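Long-range contacts in phosphoacetylglucosamine mutase (Aspergillus lentulus, PDB 5OAW), which catalyses the interconversion of N-acetylglucosamine 6-phosphate and N-acetylglucosamine 1-phosphate, a step toward the sugar nucleotide UDP-N-acetylglucosamine: residues G306-T311 / Y453-S458; Y339-S344 / R514-A519; T359-K364 / Y378-G383. All coordinates share one frame; numbering follows the deposited sequence.

Contact 1: G306-T311 / Y453-S458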
loop_
_atom_site.group_PDB
_atom_site.type_symbol
_atom_site.label_atom_id
_atom_site.label_comp_id
_atom_site.label_asym_id
_atom_site.label_seq_id
_atom_site.Cartn_x
_atom_site.Cartn_y
_atom_site.Cartn_z
ATOM N N GLY A 306 2.489 10.800 -0.311
ATOM C CA GLY A 306 2.588 9.891 0.835
ATOM C C GLY A 306 3.499 10.342 1.964
ATOM O O GLY A 306 3.152 10.226 3.135
ATOM N N ASP A 307 4.666 10.871 1.613
ATOM C CA ASP A 307 5.597 11.397 2.604
ATOM C C ASP A 307 5.057 12.600 3.353
ATOM O O ASP A 307 5.374 12.800 4.525
ATOM C CB ASP A 307 6.941 11.676 1.968
ATOM C CG ASP A 307 7.744 10.412 1.785
ATOM O OD1 ASP A 307 7.968 9.713 2.808
ATOM O OD2 ASP A 307 8.134 10.101 0.629
ATOM N N ARG A 308 4.208 13.359 2.675
ATOM C CA ARG A 308 3.500 14.481 3.261
ATOM C C ARG A 308 2.339 14.032 4.178
ATOM O O ARG A 308 2.050 14.661 5.209
ATOM C CB ARG A 308 3.005 15.372 2.124
ATOM C CG ARG A 308 3.161 16.840 2.398
ATOM C CD ARG A 308 4.493 17.391 1.936
ATOM N NE ARG A 308 4.817 18.491 2.832
ATOM C CZ ARG A 308 5.510 19.580 2.523
ATOM N NH1 ARG A 308 6.005 19.779 1.305
ATOM N NH2 ARG A 308 5.699 20.476 3.466
ATOM N N ILE A 309 1.667 12.947 3.795
ATOM C CA ILE A 309 0.670 12.309 4.663
ATOM C C ILE A 309 1.350 11.706 5.903
ATOM O O ILE A 309 0.838 11.824 7.028
ATOM C CB ILE A 309 -0.162 11.238 3.907
ATOM C CG1 ILE A 309 -0.958 11.890 2.762
ATOM C CG2 ILE A 309 -1.114 10.531 4.865
ATOM C CD1 ILE A 309 -1.386 10.926 1.662
ATOM N N ALA A 310 2.503 11.070 5.685
ATOM C CA ALA A 310 3.327 10.522 6.767
ATOM C C ALA A 310 3.655 11.562 7.829
ATOM O O ALA A 310 3.468 11.297 9.002
ATOM C CB ALA A 310 4.606 9.900 6.213
ATOM N N THR A 311 4.097 12.745 7.412
ATOM C CA THR A 311 4.482 13.797 8.364
ATOM C C THR A 311 3.268 14.410 9.038
ATOM O O THR A 311 3.322 14.720 10.225
ATOM C CB THR A 311 5.383 14.898 7.753
ATOM O OG1 THR A 311 4.769 15.438 6.578
ATOM C CG2 THR A 311 6.751 14.326 7.389
ATOM N N TYR A 453 6.724 22.575 6.214
ATOM C CA TYR A 453 8.146 22.570 5.857
ATOM C C TYR A 453 8.261 22.701 4.338
ATOM O O TYR A 453 7.288 22.509 3.616
ATOM C CB TYR A 453 8.876 21.309 6.361
ATOM C CG TYR A 453 8.357 19.967 5.838
ATOM C CD1 TYR A 453 8.820 19.428 4.623
ATOM C CD2 TYR A 453 7.429 19.215 6.580
ATOM C CE1 TYR A 453 8.359 18.191 4.156
ATOM C CE2 TYR A 453 6.960 17.981 6.125
ATOM C CZ TYR A 453 7.426 17.470 4.914
ATOM O OH TYR A 453 6.960 16.249 4.466
ATOM N N THR A 454 9.448 23.022 3.847
ATOM C CA THR A 454 9.649 23.144 2.408
ATOM C C THR A 454 10.502 21.988 1.921
ATOM O O THR A 454 11.564 21.724 2.481
ATOM C CB THR A 454 10.311 24.488 2.060
ATOM O OG1 THR A 454 9.634 25.527 2.774
ATOM C CG2 THR A 454 10.251 24.766 0.546
ATOM N N ASP A 455 10.018 21.292 0.896
ATOM C CA ASP A 455 10.762 20.197 0.277
ATOM C C ASP A 455 12.009 20.750 -0.391
ATOM O O ASP A 455 11.966 21.829 -0.994
ATOM C CB ASP A 455 9.929 19.491 -0.796
ATOM C CG ASP A 455 9.019 18.430 -0.239
ATOM O OD1 ASP A 455 9.202 17.971 0.913
ATOM O OD2 ASP A 455 8.099 18.038 -0.982
ATOM N N LEU A 456 13.112 20.015 -0.273
ATOM C CA LEU A 456 14.259 20.256 -1.112
ATOM C C LEU A 456 13.805 19.963 -2.516
ATOM O O LEU A 456 13.102 18.971 -2.731
ATOM C CB LEU A 456 15.427 19.341 -0.747
ATOM C CG LEU A 456 16.040 19.486 0.651
ATOM C CD1 LEU A 456 17.259 18.595 0.759
ATOM C CD2 LEU A 456 16.387 20.932 0.995
ATOM N N PRO A 457 14.149 20.851 -3.474
ATOM C CA PRO A 457 13.959 20.511 -4.870
ATOM C C PRO A 457 14.687 19.207 -5.175
ATOM O O PRO A 457 15.798 18.986 -4.686
ATOM C CB PRO A 457 14.610 21.689 -5.594
ATOM C CG PRO A 457 14.366 22.838 -4.682
ATOM C CD PRO A 457 14.583 22.252 -3.314
ATOM N N SER A 458 14.044 18.352 -5.958
ATOM C CA SER A 458 14.496 16.989 -6.148
ATOM C C SER A 458 14.190 16.507 -7.547
ATOM O O SER A 458 13.323 17.044 -8.213
ATOM C CB SER A 458 13.814 16.069 -5.136
ATOM O OG SER A 458 12.506 15.761 -5.573
HETATM O O HOH W 1 7.661 22.148 -0.307
#

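Contact 2: Y339-S344 / R514-A519. With 16G (2-acetamido-2-deoxy-6-O-phosphono-alpha-D-glucopyranose), chain D.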
loop_
_atom_site.group_PDB
_atom_site.type_symbol
_atom_site.label_atom_id
_atom_site.label_comp_id
_atom_site.label_asym_id
_atom_site.label_seq_id
_atom_site.Cartn_x
_atom_site.Cartn_y
_atom_site.Cartn_z
ATOM N N TYR A 339 13.948 7.662 -0.791
ATOM C CA TYR A 339 13.266 8.632 -1.669
ATOM C C TYR A 339 12.531 9.755 -0.950
ATOM O O TYR A 339 12.197 10.774 -1.572
ATOM C CB TYR A 339 12.300 7.914 -2.591
ATOM C CG TYR A 339 12.978 6.989 -3.553
ATOM C CD1 TYR A 339 13.079 5.611 -3.278
ATOM C CD2 TYR A 339 13.569 7.485 -4.733
ATOM C CE1 TYR A 339 13.718 4.747 -4.169
ATOM C CE2 TYR A 339 14.211 6.631 -5.629
ATOM C CZ TYR A 339 14.286 5.269 -5.348
ATOM O OH TYR A 339 14.912 4.421 -6.232
ATOM N N ALA A 340 12.271 9.564 0.346
ATOM C CA ALA A 340 11.649 10.575 1.184
ATOM C C ALA A 340 12.490 11.838 1.137
ATOM O O ALA A 340 13.716 11.790 1.332
ATOM C CB ALA A 340 11.539 10.072 2.613
ATOM N N ASN A 341 11.841 12.966 0.859
ATOM C CA ASN A 341 12.555 14.227 0.795
ATOM C C ASN A 341 13.279 14.502 2.098
ATOM O O ASN A 341 12.685 14.386 3.172
ATOM C CB ASN A 341 11.622 15.374 0.467
ATOM C CG ASN A 341 12.375 16.588 -0.022
ATOM O OD1 ASN A 341 12.905 17.368 0.773
ATOM N ND2 ASN A 341 12.452 16.739 -1.340
ATOM N N GLY A 342 14.556 14.871 1.996
ATOM C CA GLY A 342 15.385 15.190 3.163
ATOM C C GLY A 342 14.759 16.172 4.142
ATOM O O GLY A 342 15.019 16.093 5.357
ATOM N N SER A 343 13.937 17.092 3.618
ATOM C CA SER A 343 13.189 18.041 4.446
ATOM C C SER A 343 12.140 17.358 5.323
ATOM O O SER A 343 11.858 17.826 6.437
ATOM C CB SER A 343 12.506 19.096 3.585
ATOM O OG SER A 343 13.446 19.944 2.945
ATOM N N SER A 344 11.552 16.271 4.810
ATOM C CA SER A 344 10.550 15.523 5.569
ATOM C C SER A 344 11.211 14.878 6.774
ATOM O O SER A 344 10.713 15.001 7.888
ATOM C CB SER A 344 9.844 14.488 4.701
ATOM O OG SER A 344 10.637 13.333 4.552
ATOM N N ARG A 514 17.443 3.477 -10.996
ATOM C CA ARG A 514 16.848 4.750 -10.666
ATOM C C ARG A 514 17.862 5.596 -9.925
ATOM O O ARG A 514 18.538 5.105 -9.014
ATOM C CB ARG A 514 15.644 4.563 -9.764
ATOM C CG ARG A 514 14.553 3.664 -10.287
ATOM C CD ARG A 514 13.287 3.959 -9.489
ATOM N NE ARG A 514 12.192 3.047 -9.800
ATOM C CZ ARG A 514 11.442 3.092 -10.903
ATOM N NH1 ARG A 514 11.659 4.004 -11.853
ATOM N NH2 ARG A 514 10.475 2.199 -11.061
ATOM N N VAL A 515 17.929 6.871 -10.319
ATOM C CA VAL A 515 18.695 7.905 -9.639
ATOM C C VAL A 515 17.715 8.889 -9.027
ATOM O O VAL A 515 16.802 9.392 -9.702
ATOM C CB VAL A 515 19.608 8.667 -10.636
ATOM C CG1 VAL A 515 20.340 9.820 -9.955
ATOM C CG2 VAL A 515 20.569 7.710 -11.329
ATOM N N TYR A 516 17.911 9.168 -7.748
ATOM C CA TYR A 516 17.232 10.273 -7.098
ATOM C C TYR A 516 18.281 11.262 -6.635
ATOM O O TYR A 516 19.342 10.861 -6.163
ATOM C CB TYR A 516 16.408 9.775 -5.908
ATOM C CG TYR A 516 15.860 10.865 -5.011
ATOM C CD1 TYR A 516 14.592 11.401 -5.235
ATOM C CD2 TYR A 516 16.595 11.344 -3.924
ATOM C CE1 TYR A 516 14.076 12.387 -4.400
ATOM C CE2 TYR A 516 16.097 12.338 -3.093
ATOM C CZ TYR A 516 14.839 12.859 -3.343
ATOM O OH TYR A 516 14.327 13.848 -2.535
ATOM N N ALA A 517 17.972 12.554 -6.757
ATOM C CA ALA A 517 18.809 13.596 -6.190
ATOM C C ALA A 517 17.997 14.755 -5.652
ATOM O O ALA A 517 16.945 15.099 -6.188
ATOM C CB ALA A 517 19.822 14.088 -7.211
ATOM N N GLU A 518 18.513 15.365 -4.603
ATOM C CA GLU A 518 17.928 16.560 -4.031
ATOM C C GLU A 518 19.057 17.504 -3.647
ATOM O O GLU A 518 20.176 17.067 -3.318
ATOM C CB GLU A 518 17.041 16.231 -2.800
ATOM C CG GLU A 518 17.788 15.658 -1.588
ATOM C CD GLU A 518 16.892 15.133 -0.465
ATOM O OE1 GLU A 518 15.696 14.833 -0.680
ATOM O OE2 GLU A 518 17.406 14.988 0.655
ATOM N N ALA A 519 18.754 18.796 -3.691
ATOM C CA ALA A 519 19.681 19.837 -3.256
ATOM C C ALA A 519 18.876 21.053 -2.818
ATOM O O ALA A 519 17.645 21.044 -2.930
ATOM C CB ALA A 519 20.638 20.182 -4.379
HETATM C C1 16G D . 6.782 -2.262 -5.548
HETATM C C2 16G D . 6.531 -2.137 -4.024
HETATM C C3 16G D . 6.640 -0.695 -3.530
HETATM C C4 16G D . 7.914 -0.016 -4.054
HETATM C C5 16G D . 8.064 -0.155 -5.570
HETATM C C6 16G D . 9.443 0.309 -5.935
HETATM C C7 16G D . 5.026 -3.657 -2.796
HETATM C C8 16G D . 3.572 -4.147 -2.666
HETATM N N2 16G D . 5.208 -2.703 -3.713
HETATM O O1 16G D . 5.660 -1.777 -6.290
HETATM O O3 16G D . 6.720 -0.688 -2.106
HETATM O O4 16G D . 7.861 1.346 -3.712
HETATM O O5 16G D . 7.973 -1.549 -6.014
HETATM O O6 16G D . 9.655 0.092 -7.305
HETATM O O7 16G D . 5.929 -4.090 -2.068
HETATM P P 16G D . 11.122 0.025 -7.864
HETATM O O1P 16G D . 10.932 -0.123 -9.421
HETATM O O2P 16G D . 11.733 1.517 -7.600
HETATM O O3P 16G D . 11.963 -1.082 -7.305
HETATM O O HOH W 2 17.153 5.945 -6.766
#

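Contact 3: T359-K364 / Y378-G383. With 16G (2-acetamido-2-deoxy-6-O-phosphono-alpha-D-glucopyranose), chain D.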
loop_
_atom_site.group_PDB
_atom_site.type_symbol
_atom_site.label_atom_id
_atom_site.label_comp_id
_atom_site.label_asym_id
_atom_site.label_seq_id
_atom_site.Cartn_x
_atom_site.Cartn_y
_atom_site.Cartn_z
ATOM N N THR A 359 14.476 2.372 5.602
ATOM C CA THR A 359 14.471 0.941 5.293
ATOM C C THR A 359 14.524 0.795 3.799
ATOM O O THR A 359 14.293 1.768 3.086
ATOM C CB THR A 359 13.194 0.209 5.808
ATOM O OG1 THR A 359 12.203 0.169 4.776
ATOM C CG2 THR A 359 12.589 0.901 6.994
ATOM N N ASN A 360 14.798 -0.427 3.332
ATOM C CA ASN A 360 14.640 -0.801 1.929
ATOM C C ASN A 360 13.294 -0.377 1.356
ATOM O O ASN A 360 12.299 -0.307 2.065
ATOM C CB ASN A 360 14.765 -2.312 1.775
ATOM C CG ASN A 360 16.185 -2.762 1.542
ATOM O OD1 ASN A 360 17.142 -2.227 2.117
ATOM N ND2 ASN A 360 16.335 -3.759 0.679
ATOM N N THR A 361 13.289 -0.080 0.067
ATOM C CA THR A 361 12.064 0.069 -0.693
ATOM C C THR A 361 11.301 -1.271 -0.649
ATOM O O THR A 361 11.923 -2.352 -0.619
ATOM C CB THR A 361 12.422 0.532 -2.128
ATOM O OG1 THR A 361 12.252 1.954 -2.229
ATOM C CG2 THR A 361 11.592 -0.157 -3.192
ATOM N N GLY A 362 9.969 -1.197 -0.626
ATOM C CA GLY A 362 9.126 -2.406 -0.627
ATOM C C GLY A 362 8.294 -2.456 0.636
ATOM O O GLY A 362 8.839 -2.407 1.745
ATOM N N VAL A 363 6.974 -2.549 0.467
ATOM C CA VAL A 363 6.029 -2.408 1.585
ATOM C C VAL A 363 6.301 -3.372 2.740
ATOM O O VAL A 363 6.164 -2.984 3.907
ATOM C CB VAL A 363 4.536 -2.461 1.162
ATOM C CG1 VAL A 363 4.234 -1.487 0.021
ATOM C CG2 VAL A 363 4.125 -3.853 0.765
ATOM N N LYS A 364 6.732 -4.591 2.403
ATOM C CA LYS A 364 7.154 -5.585 3.393
ATOM C C LYS A 364 8.161 -5.031 4.377
ATOM O O LYS A 364 7.959 -5.138 5.588
ATOM C CB LYS A 364 7.755 -6.809 2.722
ATOM C CG LYS A 364 6.972 -8.064 2.972
ATOM C CD LYS A 364 5.913 -8.295 1.907
ATOM C CE LYS A 364 5.041 -9.462 2.321
ATOM N NZ LYS A 364 5.841 -10.637 2.778
ATOM N N TYR A 378 4.244 4.539 8.585
ATOM C CA TYR A 378 5.016 4.277 7.362
ATOM C C TYR A 378 4.185 4.581 6.131
ATOM O O TYR A 378 3.052 4.129 6.020
ATOM C CB TYR A 378 5.564 2.846 7.322
ATOM C CG TYR A 378 4.575 1.745 6.967
ATOM C CD1 TYR A 378 4.393 1.350 5.644
ATOM C CD2 TYR A 378 3.836 1.094 7.952
ATOM C CE1 TYR A 378 3.500 0.340 5.309
ATOM C CE2 TYR A 378 2.947 0.080 7.629
ATOM C CZ TYR A 378 2.784 -0.290 6.300
ATOM O OH TYR A 378 1.908 -1.292 5.936
ATOM N N PHE A 379 4.744 5.392 5.244
ATOM C CA PHE A 379 4.151 5.739 3.957
ATOM C C PHE A 379 5.274 5.817 2.938
ATOM O O PHE A 379 6.368 6.274 3.265
ATOM C CB PHE A 379 3.462 7.111 4.001
ATOM C CG PHE A 379 2.047 7.075 4.479
ATOM C CD1 PHE A 379 1.752 7.085 5.850
ATOM C CD2 PHE A 379 0.996 7.038 3.569
ATOM C CE1 PHE A 379 0.434 7.041 6.300
ATOM C CE2 PHE A 379 -0.329 6.999 4.007
ATOM C CZ PHE A 379 -0.608 6.997 5.373
ATOM N N GLU A 380 5.005 5.362 1.715
ATOM C CA GLU A 380 5.857 5.679 0.581
ATOM C C GLU A 380 5.283 6.905 -0.125
ATOM O O GLU A 380 4.093 7.243 0.075
ATOM C CB GLU A 380 6.002 4.472 -0.349
ATOM C CG GLU A 380 6.978 3.450 0.203
ATOM C CD GLU A 380 7.064 2.181 -0.616
ATOM O OE1 GLU A 380 6.060 1.421 -0.641
ATOM O OE2 GLU A 380 8.146 1.931 -1.213
ATOM N N ALA A 381 6.125 7.581 -0.919
ATOM C CA ALA A 381 5.717 8.783 -1.663
ATOM C C ALA A 381 4.494 8.527 -2.570
ATOM O O ALA A 381 3.610 9.397 -2.691
ATOM C CB ALA A 381 6.884 9.370 -2.469
ATOM N N ASN A 382 4.446 7.332 -3.171
ATOM C CA ASN A 382 3.345 6.927 -4.056
ATOM C C ASN A 382 1.957 6.880 -3.359
ATOM O O ASN A 382 0.920 6.680 -4.012
ATOM C CB ASN A 382 3.679 5.582 -4.752
ATOM C CG ASN A 382 3.795 4.406 -3.782
ATOM O OD1 ASN A 382 3.511 4.516 -2.586
ATOM N ND2 ASN A 382 4.221 3.261 -4.305
ATOM N N GLY A 383 1.955 7.029 -2.036
ATOM C CA GLY A 383 0.716 7.128 -1.288
ATOM C C GLY A 383 0.210 5.858 -0.622
ATOM O O GLY A 383 -0.872 5.868 -0.046
HETATM C C1 16G D . 6.782 -2.262 -5.548
HETATM C C2 16G D . 6.531 -2.137 -4.024
HETATM C C3 16G D . 6.640 -0.695 -3.530
HETATM C C4 16G D . 7.914 -0.016 -4.054
HETATM C C5 16G D . 8.064 -0.155 -5.570
HETATM C C6 16G D . 9.443 0.309 -5.935
HETATM C C7 16G D . 5.026 -3.657 -2.796
HETATM C C8 16G D . 3.572 -4.147 -2.666
HETATM N N2 16G D . 5.208 -2.703 -3.713
HETATM O O1 16G D . 5.660 -1.777 -6.290
HETATM O O3 16G D . 6.720 -0.688 -2.106
HETATM O O4 16G D . 7.861 1.346 -3.712
HETATM O O5 16G D . 7.973 -1.549 -6.014
HETATM O O6 16G D . 9.655 0.092 -7.305
HETATM O O7 16G D . 5.929 -4.090 -2.068
HETATM P P 16G D . 11.122 0.025 -7.864
HETATM O O1P 16G D . 10.932 -0.123 -9.421
HETATM O O2P 16G D . 11.733 1.517 -7.600
HETATM O O3P 16G D . 11.963 -1.082 -7.305
HETATM O O HOH W 3 9.801 4.200 -1.752
#

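Contact 1: G306-T311 / Y453-S458
Arg308, in the first turn of helix 306-323, lays its guanidinium flat on the ring of Tyr453, which belongs to the linker leading to strand 458-463. CB and CG carry the side chain off the helix, and a bend at chi2 (90°) turns the rest across the tyrosine. Arg308 CD reaches the phenol end, 3.7 Å from Tyr453 OH, and Arg308 NE sits 3.5 Å from Tyr453 CZ. The group centres are then 3.8 Å apart with the planes at 13°, a stack that is also a cation-pi contact, Arg308 CZ standing over the ring face. At the tip the two nitrogens part company. Arg308 NH2 gives a short hydrogen bond of 2.6 Å to Tyr453 O (N-H...O 154°), nearly in its own guanidinium plane but approaching from above the carbonyl plane. Arg308 NH1 forms a rather long salt bridge with Asp455 OD2 (3.6 Å), and a water accepting from Asp455 N also takes a weak bond from it. Thr311, one turn further along the helix, meets the same ring at its edge, where Thr311 OG1 and Tyr453 OH are hydrogen-bonded at 3.1 Å. Outside the pair, Tyr347 packs against Tyr453, and Trp449 NE1 bonds to Arg308 O. The arginine is thus used three ways, by a pi face, a backbone carbonyl and a carboxylate; the flat stack and the NH2 bond together limit its rotation, and the nearby carboxylate probably offsets part of its charge.

Contact 2: Y339-S344 / R514-A519
One carboxylate oxygen, Glu518 OE1, accepts two hydrogen bonds, one from Gly342 N at the start of helix 342-351, the other from Tyr516 OH of its own strand. Gly342 N points almost straight at Glu518 OE1 (2.9 Å, N-H...O 173°) on the syn side, while Tyr516 OH donates to Glu518 OE1 from the anti side over only 2.5 Å. Glu518 CG lies between its backbone N and carbonyl carbon (chi1 65°), and the chain runs extended from there, bringing the carboxylate to the helix end. Glu518 OE2 makes a salt bridge with Arg501 and accepts a weak second bond from Gly342 N. Asn341, at the N-cap position, accepts from Ser343 N through OD1 at 3.0 Å; Asn341 ND2 turns to Leu456 O. The negative charge of Glu518 so close to the helix N-terminus is probably favourable with the helix dipole.

Nearer the start of both segments, Tyr339 points a ring edge toward the face of Tyr516 in an offset edge-to-face pair, planes at 80°, with Tyr339 CD2 3.8 Å from Tyr516 CB. Tyr339 OH bonds to Arg505 NH1, shares a water that donates weakly to Arg514 O and touches Arg514 CB at 3.6 Å. The extended Arg514 chain carries its guanidinium edge-on to the ligand phosphate: Arg514 NE to O2P of the sugar phosphate is 2.7 Å and Arg514 NH2 to its O1P 2.9 Å. Strand 513-518 of the C-terminal domain thus begins at the phosphate site with Arg514 and ends against the start of helix 342-351 in domain III. Arg505, Ser507, Gly508 and Thr509 also bond to the ligand, consistent with the phosphate-binding loop of the family's C-terminal domain.

Contact 3: T359-K364 / Y378-G383
A loop running into a helix start and a strand-to-turn junction, both in domain III, form one wall of the sugar pocket, and Val363 and Glu380 are where they meet. The turn of Glu380 is consistent with the sugar-binding loop of the family's domain III. Glu380 CG lies beside the backbone N (chi1 -78°), and the extended chain beyond it carries the carboxylate to the ligand, where it holds two neighbouring hydroxyls: O3 of the sugar donates to Glu380 OE1 at 2.7 Å, and O4 of the sugar to Glu380 OE2 at 2.6 Å. With both oxygens engaged, one carboxylate reads two ring positions together. The Val363 side chain crosses that of Glu380 at about a right angle, with Val363 CG1 3.5 Å from Glu380 OE1, while its other methyl, Val363 CG2, rests 3.5 Å from C8 of the ligand acetyl group. Backbone takes part too: Val363 N, in the first turn of the helix that has Gly362 at its N-cap position, donates to the acetamide O7 of the ligand at 3.1 Å (N-H...O 152°). Gly362 comes close to the sugar, its CA 3.3 Å from the ligand O3, and Thr361 CG2 lies 3.5 Å from the ligand C6. A water donates to Glu380 OE2 and is held weakly by Thr361 OG1. A type I turn from Glu380 to Gly383 follows strand 375-379. The two segments follow or end strands 356-358 and 375-379, parallel members of one sheet with strand 332-336 between them, joined by helix 363-370; Tyr378 packs on that helix and on the antiparallel strand 385-389, and Phe379 on helix 306-323.

In the fold
Along the chain the segments run 306-311, 339-344, 359-364, 378-383, 453-458 and 514-519, so contacts 1 and 2 interleave and the shorter-range contact 3 falls within both spans. Contact 1 lies about 10 Å from contact 2, and contact 3 about 14 Å from each, centre to centre. Contacts 1 and 2 adjoin where the 453-458 linker bonds to Asn341 and Ser343 before entering the C-terminal sheet; contacts 1 and 3 adjoin at Gly306 and Ala381. Contact 2 joins domain III to the C-terminal domain, contact 1 packs the linker between them, and contact 3 lies within domain III; one ligand spans both domains, phosphate at Arg514, sugar at contact 3.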